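PDB 3HL1: ferritin like protein from Caulobacter vibrioides, which is of unproven function but has a ferritin-like fold and is probably a metal-binding protein. Local coordinates for residues 258-261 against 262-265. Residues are numbered along the deposited sequence; the frame is centred on the assembly and turned at random. Where two conformers were deposited one is given.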
loop_
_atom_site.group_PDB
_atom_site.type_symbol
_atom_site.label_atom_id
_atom_site.label_comp_id
_atom_site.label_asym_id
_atom_site.label_seq_id
_atom_site.Cartn_x
_atom_site.Cartn_y
_atom_site.Cartn_z
ATOM N N ALA A 258 12.504 1.000 -27.952
ATOM C CA ALA A 258 12.759 -0.371 -28.248
ATOM C C ALA A 258 14.240 -0.541 -28.453
ATOM O O ALA A 258 14.923 0.241 -29.166
ATOM C CB ALA A 258 12.007 -0.765 -29.527
ATOM N N GLY A 259 14.743 -1.578 -27.821
ATOM C CA GLY A 259 16.147 -1.846 -27.883
ATOM C C GLY A 259 16.909 -1.105 -26.813
ATOM O O GLY A 259 17.987 -1.543 -26.454
ATOM N N SER A 260 16.387 -0.016 -26.247
ATOM C CA SER A 260 17.312 0.807 -25.446
ATOM C C SER A 260 17.685 0.181 -24.080
ATOM O O SER A 260 16.944 -0.607 -23.507
ATOM C CB SER A 260 16.736 2.195 -25.228
ATOM O OG SER A 260 15.624 2.151 -24.368
ATOM N N PRO A 261 18.841 0.576 -23.527
ATOM C CA PRO A 261 19.154 0.175 -22.137
ATOM C C PRO A 261 18.027 0.482 -21.168
ATOM O O PRO A 261 17.746 -0.307 -20.294
ATOM C CB PRO A 261 20.427 1.026 -21.823
ATOM C CG PRO A 261 21.113 1.094 -23.154
ATOM C CD PRO A 261 19.927 1.364 -24.125
ATOM N N GLY A 262 17.345 1.621 -21.332
ATOM C CA GLY A 262 16.272 1.984 -20.406
ATOM C C GLY A 262 15.067 1.053 -20.519
ATOM O O GLY A 262 14.470 0.724 -19.512
ATOM N N ALA A 263 14.705 0.642 -21.739
ATOM C CA ALA A 263 13.635 -0.336 -21.931
ATOM C C ALA A 263 14.004 -1.659 -21.269
ATOM O O ALA A 263 13.185 -2.297 -20.673
ATOM C CB ALA A 263 13.367 -0.557 -23.413
ATOM N N GLU A 264 15.251 -2.084 -21.453
ATOM C CA GLU A 264 15.745 -3.304 -20.854
ATOM C C GLU A 264 15.808 -3.225 -19.353
ATOM O O GLU A 264 15.542 -4.222 -18.687
ATOM C CB GLU A 264 17.108 -3.673 -21.431
ATOM C CG GLU A 264 17.027 -4.017 -22.915
ATOM C CD GLU A 264 18.323 -4.413 -23.527
ATOM O OE1 GLU A 264 19.324 -4.483 -22.805
ATOM O OE2 GLU A 264 18.357 -4.603 -24.771
ATOM N N ALA A 265 16.058 -2.037 -18.805
ATOM C CA ALA A 265 15.962 -1.794 -17.361
ATOM C C ALA A 265 14.521 -1.981 -16.872
ATOM O O ALA A 265 14.274 -2.637 -15.835
ATOM C CB ALA A 265 16.528 -0.364 -16.998
#
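Ser260 caps the N-terminus of helix 261-283 with its side chain, OG accepting the backbone N-H of Ala263 at 3.2 Å with an N-H...O angle of 162°. The first torsion makes this possible: chi1 of 69° tucks the hydroxyl between the serine's own backbone N and its carbonyl carbon, on the side where the first turn presents its amides. A second hydrogen bond ties OG back to the carbonyl of Pro257 in the preceding loop, so the hydroxyl bridges loop and helix. The methyl of Ala263 packs beside the cap, its CB 3.7 Å from Ser260 OG, and also touches Pro256.

This is a classical serine N-cap followed by proline at the first helical position, where the tertiary amide nitrogen of Pro261 has no hydrogen to offer and costs the helix no bond. The CB bond of Pro261 points away from the following turn, though CB still lies 3.2 Å from Gly262 N. At the fourth position sits Glu264, whose backbone N closes the first turn on Ser260 O at 3.0 Å. Its side chain runs back past the same oxygen. With CG beside the backbone N (chi1 -65°) and the rest of the chain extended, CG lies 3.5 Å from Ser260 O, and the carboxylate, exposed on the surface, brings OE2 within 3.5 Å of Gly259 O, an approach of two acceptors rather than a bond if the carboxylate is ionised. Negative charge at this end would be expected to suit the helix dipole. Gly259 itself has a positive phi, a conformation glycine adopts readily. One residue on, Ala265 N bonds Pro261 O at 2.8 Å, and the Ala265 methyl packs on Ser306 and Cys307 of helix 292-309.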